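Side-chain contacts in thymidylate synthase thyX (Helicobacter pylori, PDB 3N3Y), which probably catalyses the reductive methylation of dUMP to dTMP, taking the methyl group from methylenetetrahydrofolate, with NADPH as reductant and bound FAD, in its reduced form, passing on the electrons: residues T17-A22 with E45-V50; L63-E68 with Y208-C213. One frame throughout, in Å; residues are numbered along the deposited sequence.

Contact 1: residues T17-A22 with E45-V50; sequences TPLDIA and ELIHRV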
ATOM      1  N   THR A  17       8.731 -12.530  13.913  1.00 39.71           N
ATOM      2  CA  THR A  17       7.857 -13.633  13.582  1.00 34.63           C
ATOM      3  C   THR A  17       8.691 -14.894  13.415  1.00 38.88           C
ATOM      4  O   THR A  17       9.641 -14.914  12.626  1.00 39.73           O
ATOM      5  CB  THR A  17       7.090 -13.360  12.266  1.00 33.50           C
ATOM      6  OG1 THR A  17       6.220 -12.233  12.434  1.00 36.64           O
ATOM      7  CG2 THR A  17       6.247 -14.557  11.888  1.00 34.34           C
ATOM      8  N   PRO A  18       8.340 -15.953  14.160  1.00 39.16           N
ATOM      9  CA  PRO A  18       9.035 -17.238  14.021  1.00 38.52           C
ATOM     10  C   PRO A  18       9.100 -17.605  12.550  1.00 36.27           C
ATOM     11  O   PRO A  18       8.111 -17.397  11.852  1.00 37.28           O
ATOM     12  CB  PRO A  18       8.121 -18.215  14.771  1.00 37.97           C
ATOM     13  CG  PRO A  18       7.404 -17.387  15.765  1.00 43.90           C
ATOM     14  CD  PRO A  18       7.247 -16.006  15.151  1.00 40.29           C
ATOM     15  N   LEU A  19      10.240 -18.110  12.088  1.00 31.80           N
ATOM     16  CA  LEU A  19      10.411 -18.521  10.689  1.00 39.30           C
ATOM     17  C   LEU A  19       9.381 -19.540  10.176  1.00 40.45           C
ATOM     18  O   LEU A  19       9.044 -19.553   8.996  1.00 41.93           O
ATOM     19  CB  LEU A  19      11.805 -19.121  10.473  1.00 40.05           C
ATOM     20  CG  LEU A  19      12.972 -18.229  10.066  1.00 43.76           C
ATOM     21  CD1 LEU A  19      14.205 -19.092   9.851  1.00 43.96           C
ATOM     22  CD2 LEU A  19      12.646 -17.450   8.808  1.00 41.25           C
ATOM     23  N   ASP A  20       8.920 -20.429  11.044  1.00 40.70           N
ATOM     24  CA  ASP A  20       8.011 -21.482  10.605  1.00 44.26           C
ATOM     25  C   ASP A  20       6.735 -20.879  10.019  1.00 42.30           C
ATOM     26  O   ASP A  20       6.117 -21.476   9.144  1.00 42.99           O
ATOM     27  CB  ASP A  20       7.667 -22.426  11.758  1.00 43.26           C
ATOM     28  CG  ASP A  20       7.014 -21.698  12.923  1.00 58.39           C
ATOM     29  OD1 ASP A  20       5.758 -21.713  13.015  1.00 59.51           O
ATOM     30  OD2 ASP A  20       7.763 -21.096  13.740  1.00 62.46           O
ATOM     31  N   ILE A  21       6.339 -19.702  10.498  1.00 37.98           N
ATOM     32  CA  ILE A  21       5.199 -19.019   9.901  1.00 41.35           C
ATOM     33  C   ILE A  21       5.394 -18.908   8.390  1.00 39.13           C
ATOM     34  O   ILE A  21       4.473 -19.164   7.608  1.00 40.30           O
ATOM     35  CB  ILE A  21       4.964 -17.622  10.498  1.00 39.86           C
ATOM     36  CG1 ILE A  21       4.568 -17.740  11.969  1.00 41.77           C
ATOM     37  CG2 ILE A  21       3.879 -16.893   9.727  1.00 38.15           C
ATOM     38  CD1 ILE A  21       3.589 -18.849  12.231  1.00 44.71           C
ATOM     39  N   ALA A  22       6.605 -18.547   7.984  1.00 37.68           N
ATOM     40  CA  ALA A  22       6.918 -18.403   6.570  1.00 35.08           C
ATOM     41  C   ALA A  22       6.863 -19.735   5.842  1.00 36.09           C
ATOM     42  O   ALA A  22       6.201 -19.845   4.817  1.00 37.96           O
ATOM     43  CB  ALA A  22       8.267 -17.740   6.384  1.00 33.90           C
ATOM     44  N   GLU A  45      15.609 -23.822   4.415  1.00 46.98           N
ATOM     45  CA  GLU A  45      16.118 -23.734   3.062  1.00 46.41           C
ATOM     46  C   GLU A  45      15.023 -23.278   2.118  1.00 51.02           C
ATOM     47  O   GLU A  45      15.272 -22.495   1.199  1.00 54.23           O
ATOM     48  CB  GLU A  45      16.662 -25.087   2.616  1.00 52.19           C
ATOM     49  CG  GLU A  45      16.697 -25.266   1.116  1.00 54.88           C
ATOM     50  CD  GLU A  45      17.653 -24.303   0.426  1.00 65.76           C
ATOM     51  OE1 GLU A  45      18.214 -23.413   1.110  1.00 65.45           O
ATOM     52  OE2 GLU A  45      17.846 -24.443  -0.807  1.00 65.65           O
ATOM     53  N   LEU A  46      13.809 -23.765   2.356  1.00 41.67           N
ATOM     54  CA  LEU A  46      12.665 -23.464   1.496  1.00 49.08           C
ATOM     55  C   LEU A  46      12.292 -21.972   1.486  1.00 46.05           C
ATOM     56  O   LEU A  46      11.986 -21.404   0.434  1.00 41.24           O
ATOM     57  CB  LEU A  46      11.451 -24.310   1.907  1.00 46.30           C
ATOM     58  CG  LEU A  46      10.116 -23.988   1.220  1.00 48.96           C
ATOM     59  CD1 LEU A  46      10.092 -24.493  -0.220  1.00 44.98           C
ATOM     60  CD2 LEU A  46       8.970 -24.576   2.013  1.00 46.48           C
ATOM     61  N   ILE A  47      12.327 -21.345   2.659  1.00 42.69           N
ATOM     62  CA  ILE A  47      11.989 -19.937   2.775  1.00 44.59           C
ATOM     63  C   ILE A  47      12.926 -19.115   1.903  1.00 48.73           C
ATOM     64  O   ILE A  47      12.508 -18.203   1.190  1.00 46.43           O
ATOM     65  CB  ILE A  47      12.080 -19.461   4.232  1.00 42.54           C
ATOM     66  CG1 ILE A  47      11.106 -20.255   5.104  1.00 38.82           C
ATOM     67  CG2 ILE A  47      11.790 -17.968   4.317  1.00 45.10           C
ATOM     68  CD1 ILE A  47      11.203 -19.954   6.583  1.00 40.46           C
ATOM     69  N   HIS A  48      14.200 -19.475   1.942  1.00 49.13           N
ATOM     70  CA  HIS A  48      15.219 -18.746   1.215  1.00 48.55           C
ATOM     71  C   HIS A  48      15.088 -18.910  -0.293  1.00 49.11           C
ATOM     72  O   HIS A  48      15.168 -17.935  -1.036  1.00 51.57           O
ATOM     73  CB  HIS A  48      16.606 -19.195   1.678  1.00 53.33           C
ATOM     74  CG  HIS A  48      17.724 -18.434   1.045  1.00 57.64           C
ATOM     75  ND1 HIS A  48      18.209 -17.253   1.566  1.00 57.66           N
ATOM     76  CD2 HIS A  48      18.447 -18.676  -0.075  1.00 61.26           C
ATOM     77  CE1 HIS A  48      19.187 -16.804   0.798  1.00 61.97           C
ATOM     78  NE2 HIS A  48      19.351 -17.649  -0.204  1.00 65.95           N
ATOM     79  N   ARG A  49      14.885 -20.140  -0.751  1.00 48.79           N
ATOM     80  CA  ARG A  49      14.857 -20.401  -2.185  1.00 50.08           C
ATOM     81  C   ARG A  49      13.609 -19.848  -2.876  1.00 49.51           C
ATOM     82  O   ARG A  49      13.710 -19.210  -3.928  1.00 50.88           O
ATOM     83  CB  ARG A  49      15.021 -21.894  -2.479  1.00 49.50           C
ATOM     84  CG  ARG A  49      14.777 -22.239  -3.950  1.00 59.24           C
ATOM     85  CD  ARG A  49      15.082 -23.705  -4.260  1.00 61.44           C
ATOM     86  NE  ARG A  49      14.762 -24.573  -3.131  1.00 66.45           N
ATOM     87  CZ  ARG A  49      13.564 -25.103  -2.902  1.00 62.51           C
ATOM     88  NH1 ARG A  49      12.550 -24.858  -3.732  1.00 56.46           N
ATOM     89  NH2 ARG A  49      13.383 -25.877  -1.835  1.00 54.60           N
ATOM     90  N   VAL A  50      12.441 -20.095  -2.287  1.00 45.47           N
ATOM     91  CA  VAL A  50      11.174 -19.593  -2.838  1.00 48.98           C
ATOM     92  C   VAL A  50      10.997 -18.086  -2.591  1.00 45.88           C
ATOM     93  O   VAL A  50      10.587 -17.340  -3.482  1.00 45.32           O
ATOM     94  CB  VAL A  50       9.937 -20.369  -2.268  1.00 48.42           C
ATOM     95  CG1 VAL A  50       8.646 -19.823  -2.844  1.00 44.87           C
ATOM     96  CG2 VAL A  50      10.045 -21.865  -2.565  1.00 48.08           C
TER

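Contact 2: residues L63-E68 with Y208-C213; sequences LYYNFE and YLFEDC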
ATOM      1  N   LEU A  63       6.569 -12.651   7.493  1.00 27.95           N
ATOM      2  CA  LEU A  63       7.560 -12.315   8.526  1.00 30.92           C
ATOM      3  C   LEU A  63       7.571 -10.816   8.807  1.00 27.79           C
ATOM      4  O   LEU A  63       7.817 -10.015   7.909  1.00 29.79           O
ATOM      5  CB  LEU A  63       8.958 -12.787   8.106  1.00 27.61           C
ATOM      6  CG  LEU A  63       9.028 -14.267   7.705  1.00 32.74           C
ATOM      7  CD1 LEU A  63      10.411 -14.651   7.209  1.00 33.75           C
ATOM      8  CD2 LEU A  63       8.612 -15.150   8.876  1.00 31.90           C
ATOM      9  N   TYR A  64       7.311 -10.459  10.060  1.00 27.20           N
ATOM     10  CA  TYR A  64       7.203  -9.076  10.497  1.00 29.04           C
ATOM     11  C   TYR A  64       8.209  -8.757  11.606  1.00 29.87           C
ATOM     12  O   TYR A  64       8.398  -9.546  12.522  1.00 30.45           O
ATOM     13  CB  TYR A  64       5.817  -8.856  11.073  1.00 28.89           C
ATOM     14  CG  TYR A  64       5.317  -7.437  11.009  1.00 32.40           C
ATOM     15  CD1 TYR A  64       5.336  -6.731   9.811  1.00 29.56           C
ATOM     16  CD2 TYR A  64       4.789  -6.811  12.143  1.00 32.10           C
ATOM     17  CE1 TYR A  64       4.862  -5.436   9.740  1.00 31.58           C
ATOM     18  CE2 TYR A  64       4.305  -5.507  12.086  1.00 30.54           C
ATOM     19  CZ  TYR A  64       4.339  -4.826  10.873  1.00 34.71           C
ATOM     20  OH  TYR A  64       3.852  -3.538  10.785  1.00 34.27           O
ATOM     21  N   TYR A  65       8.822  -7.584  11.545  1.00 28.73           N
ATOM     22  CA  TYR A  65       9.815  -7.195  12.557  1.00 30.43           C
ATOM     23  C   TYR A  65       9.484  -5.868  13.221  1.00 28.95           C
ATOM     24  O   TYR A  65       9.266  -4.874  12.537  1.00 28.46           O
ATOM     25  CB  TYR A  65      11.180  -7.085  11.913  1.00 27.32           C
ATOM     26  CG  TYR A  65      11.594  -8.348  11.222  1.00 27.03           C
ATOM     27  CD1 TYR A  65      12.174  -9.402  11.936  1.00 28.86           C
ATOM     28  CD2 TYR A  65      11.399  -8.503   9.863  1.00 27.76           C
ATOM     29  CE1 TYR A  65      12.568 -10.564  11.299  1.00 29.95           C
ATOM     30  CE2 TYR A  65      11.779  -9.664   9.215  1.00 30.92           C
ATOM     31  CZ  TYR A  65      12.353 -10.693   9.939  1.00 30.62           C
ATOM     32  OH  TYR A  65      12.723 -11.837   9.284  1.00 37.55           O
ATOM     33  N   ASN A  66       9.437  -5.869  14.547  1.00 28.74           N
ATOM     34  CA  ASN A  66       9.286  -4.648  15.330  1.00 25.92           C
ATOM     35  C   ASN A  66      10.618  -4.143  15.890  1.00 32.49           C
ATOM     36  O   ASN A  66      11.195  -4.755  16.785  1.00 35.60           O
ATOM     37  CB  ASN A  66       8.322  -4.878  16.485  1.00 26.88           C
ATOM     38  CG  ASN A  66       7.060  -5.589  16.054  1.00 33.71           C
ATOM     39  OD1 ASN A  66       6.950  -6.809  16.183  1.00 33.27           O
ATOM     40  ND2 ASN A  66       6.099  -4.830  15.529  1.00 28.54           N
ATOM     41  N   PHE A  67      11.077  -3.005  15.384  1.00 29.72           N
ATOM     42  CA  PHE A  67      12.334  -2.413  15.819  1.00 29.06           C
ATOM     43  C   PHE A  67      12.154  -1.180  16.674  1.00 35.26           C
ATOM     44  O   PHE A  67      11.101  -0.544  16.685  1.00 31.89           O
ATOM     45  CB  PHE A  67      13.177  -1.978  14.633  1.00 24.53           C
ATOM     46  CG  PHE A  67      13.585  -3.093  13.723  1.00 28.61           C
ATOM     47  CD1 PHE A  67      14.728  -3.832  13.982  1.00 25.97           C
ATOM     48  CD2 PHE A  67      12.853  -3.371  12.574  1.00 25.60           C
ATOM     49  CE1 PHE A  67      15.125  -4.831  13.132  1.00 25.33           C
ATOM     50  CE2 PHE A  67      13.245  -4.379  11.715  1.00 26.61           C
ATOM     51  CZ  PHE A  67      14.384  -5.114  11.996  1.00 28.95           C
ATOM     52  N   GLU A  68      13.226  -0.838  17.377  1.00 35.85           N
ATOM     53  CA  GLU A  68      13.325   0.448  18.030  1.00 36.71           C
ATOM     54  C   GLU A  68      14.582   1.117  17.483  1.00 34.31           C
ATOM     55  O   GLU A  68      15.627   0.486  17.393  1.00 33.76           O
ATOM     56  CB  GLU A  68      13.400   0.266  19.541  1.00 38.76           C
ATOM     57  CG  GLU A  68      13.116   1.524  20.338  1.00 42.14           C
ATOM     58  CD  GLU A  68      13.745   1.480  21.737  1.00 61.56           C
ATOM     59  OE1 GLU A  68      13.665   0.416  22.403  1.00 62.89           O
ATOM     60  OE2 GLU A  68      14.326   2.507  22.167  1.00 61.03           O
ATOM     61  N   TYR A 208      20.020 -15.003   7.447  1.00 43.12           N
ATOM     62  CA  TYR A 208      20.382 -15.569   6.143  1.00 44.08           C
ATOM     63  C   TYR A 208      19.463 -15.132   5.007  1.00 43.91           C
ATOM     64  O   TYR A 208      19.842 -15.192   3.838  1.00 43.76           O
ATOM     65  CB  TYR A 208      20.428 -17.091   6.204  1.00 42.78           C
ATOM     66  CG  TYR A 208      19.071 -17.728   6.330  1.00 44.65           C
ATOM     67  CD1 TYR A 208      18.348 -17.623   7.513  1.00 42.21           C
ATOM     68  CD2 TYR A 208      18.516 -18.448   5.274  1.00 42.97           C
ATOM     69  CE1 TYR A 208      17.112 -18.207   7.641  1.00 45.38           C
ATOM     70  CE2 TYR A 208      17.278 -19.041   5.393  1.00 44.25           C
ATOM     71  CZ  TYR A 208      16.579 -18.914   6.582  1.00 47.69           C
ATOM     72  OH  TYR A 208      15.344 -19.490   6.730  1.00 45.10           O
ATOM     73  N   LEU A 209      18.255 -14.693   5.347  1.00 40.89           N
ATOM     74  CA  LEU A 209      17.295 -14.271   4.330  1.00 45.55           C
ATOM     75  C   LEU A 209      17.698 -12.937   3.739  1.00 42.48           C
ATOM     76  O   LEU A 209      17.337 -12.614   2.612  1.00 46.58           O
ATOM     77  CB  LEU A 209      15.883 -14.151   4.920  1.00 41.35           C
ATOM     78  CG  LEU A 209      15.322 -15.426   5.536  1.00 43.69           C
ATOM     79  CD1 LEU A 209      14.005 -15.124   6.215  1.00 48.79           C
ATOM     80  CD2 LEU A 209      15.157 -16.499   4.474  1.00 46.21           C
ATOM     81  N   PHE A 210      18.454 -12.167   4.517  1.00 42.83           N
ATOM     82  CA  PHE A 210      18.766 -10.791   4.170  1.00 49.09           C
ATOM     83  C   PHE A 210      20.229 -10.601   3.837  1.00 54.17           C
ATOM     84  O   PHE A 210      20.599  -9.588   3.253  1.00 58.12           O
ATOM     85  CB  PHE A 210      18.385  -9.863   5.324  1.00 40.91           C
ATOM     86  CG  PHE A 210      16.952  -9.976   5.730  1.00 38.53           C
ATOM     87  CD1 PHE A 210      15.965  -9.310   5.015  1.00 37.15           C
ATOM     88  CD2 PHE A 210      16.584 -10.763   6.811  1.00 37.11           C
ATOM     89  CE1 PHE A 210      14.625  -9.419   5.374  1.00 34.33           C
ATOM     90  CE2 PHE A 210      15.244 -10.878   7.186  1.00 40.27           C
ATOM     91  CZ  PHE A 210      14.261 -10.202   6.459  1.00 37.32           C
ATOM     92  N   GLU A 211      21.055 -11.578   4.206  1.00 52.21           N
ATOM     93  CA  GLU A 211      22.509 -11.423   4.128  1.00 64.01           C
ATOM     94  C   GLU A 211      22.993 -10.807   2.809  1.00 67.20           C
ATOM     95  O   GLU A 211      23.921  -9.991   2.799  1.00 67.63           O
ATOM     96  CB  GLU A 211      23.207 -12.765   4.386  1.00 61.94           C
ATOM     97  CG  GLU A 211      22.741 -13.888   3.467  1.00 63.43           C
ATOM     98  CD  GLU A 211      23.235 -15.265   3.913  1.00 77.51           C
ATOM     99  OE1 GLU A 211      22.469 -16.258   3.756  1.00 68.75           O
ATOM    100  OE2 GLU A 211      24.381 -15.350   4.422  1.00 81.36           O
ATOM    101  N   ASP A 212      22.347 -11.184   1.709  1.00 63.08           N
ATOM    102  CA  ASP A 212      22.818 -10.827   0.371  1.00 70.44           C
ATOM    103  C   ASP A 212      22.274  -9.494  -0.175  1.00 69.98           C
ATOM    104  O   ASP A 212      22.756  -9.000  -1.198  1.00 70.43           O
ATOM    105  CB  ASP A 212      22.529 -11.974  -0.606  1.00 72.22           C
ATOM    106  CG  ASP A 212      23.021 -13.323  -0.081  1.00 78.88           C
ATOM    107  OD1 ASP A 212      24.178 -13.400   0.397  1.00 76.22           O
ATOM    108  OD2 ASP A 212      22.247 -14.307  -0.139  1.00 79.30           O
ATOM    109  N   CYS A 213      21.272  -8.926   0.498  1.00 64.64           N
ATOM    110  CA  CYS A 213      20.789  -7.575   0.176  1.00 65.83           C
ATOM    111  C   CYS A 213      21.915  -6.546   0.299  1.00 60.27           C
ATOM    112  O   CYS A 213      22.040  -5.643  -0.532  1.00 55.86           O
ATOM    113  CB  CYS A 213      19.635  -7.154   1.105  1.00 57.82           C
ATOM    114  SG  CYS A 213      18.123  -8.151   1.013  1.00 64.98           S
TER

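Contact 1: residues T17-A22 with E45-V50
The packing of helix 41-51 against the turn into helix 20-30, at one end of the ThyX fold, brings Ile47 against Leu19 and Ala22, where the chain has just left strand 10-16. Ile47 carries its whole side of the contact and does so mainly through one methyl group. Its CG1 lies anti to the carbonyl carbon (chi1 -60°), and an extended second torsion (chi2 175°) pushes CD1 straight out from its helix toward the first turn of the other one. One Leu19 methyl lies beside it: Leu19 CD2 and Ile47 CD1 are 3.6 Å apart, the two side chains crossing obliquely. The same Ile47 CD1 lies 3.7 Å from Ala22 CB, where the CA atoms of Ala22 and Ile47 are 6.5 Å apart, the nearest pair of the two segments. Nearer the isoleucine backbone, Ile47 CG1 is 4.0 Å from Ala22 CB, and the CG2 branch also borders that methyl.

No hydrogen bond spans the two segments; the grip is apolar, and all three residues are buried. Beside them, Ser23 of helix 20-30 also touches Ile47. One residue before Leu19, Pro18 touches bound dUMP and packs on His15 of the second subunit, so this apolar join sits just behind a nucleotide pocket, with the Leu19 side chain about 8 Å from the ligand at the nearest atoms.

The closest approach is to a polar atom: Leu19 O, which accepts a weak hydrogen bond from Ala22 N within the turn, stands 3.3 Å from Ile47 CD1.

Contact 2: residues L63-E68 with Y208-C213
Leu209 and Phe210, in the C-terminal tail beyond helix 189-201, pack against Leu63, just before strand 64-73, and Tyr65 within it; the strand is an inner one of the antiparallel ThyX sheet. Just ahead of them, Tyr208 stays clear of the strand; its hydroxyl is hydrogen-bonded to Lys44 O, and Leu209 CD2 lies over one face of its ring, toward the rim.

Leu209 makes the first touch. Its other methyl, CD1, comes 3.8 Å from Leu63 CD1, and the two side chains cross at about a right angle, so they meet through one methyl each. Leu209 also touches Ile47 and His48 of helix 41-51, so it joins that helix to the residues leading into the strand.

Phe210 follows and faces Tyr65. The two side chains approach from opposite directions, their rings 5.8 Å apart between centroids with planes at 73°, an oblique meeting. With CG anti to the carbonyl carbon (chi1 -56°), Phe210 presents its CE2-CZ edge to the tyrosine: Phe210 CZ lies 3.7 Å from Tyr65 CE2. Leu202 touches both rings, and Ala172 and Gln176 of helix 172-182 touch Phe210. Tyr65 also packs on Tyr16, a dUMP-binding residue, and its side chain is about 8 Å from bound dUMP at the nearest atoms, consistent with a second-shell place.

Further on the tail turns away, Cys213 N hydrogen-bonding back to Phe210 O, and contact with the strand ends. What remains notable is the tyrosine hydroxyl, buried here without a hydrogen-bond partner in the model: in the plane of the phenylalanine ring, Tyr65 OH sits against its edge, 3.4 Å from Phe210 CE2.

Overall arrangement
From the N terminus, strand 10-16 leads into segment 17-22, and contact 1 closes a short, largely helical loop when helix 41-51 packs back on it. Only then does the chain enter strand 64-73, from which contact 2 closes a far longer excursion, through most of the fold, on reaching 208-213. The two loops therefore lie in series, neither enclosing the other, yet the contacts touch: Thr17 OG1 probably hydrogen-bonds Tyr64 N, and Ala22 packs on Leu63. The C-terminal tail meets both, Tyr208 reaching Leu19 and Ile47. Helices 20-30 and 41-51, the sheet and the tail thus share one apolar region, bordered by the second subunit.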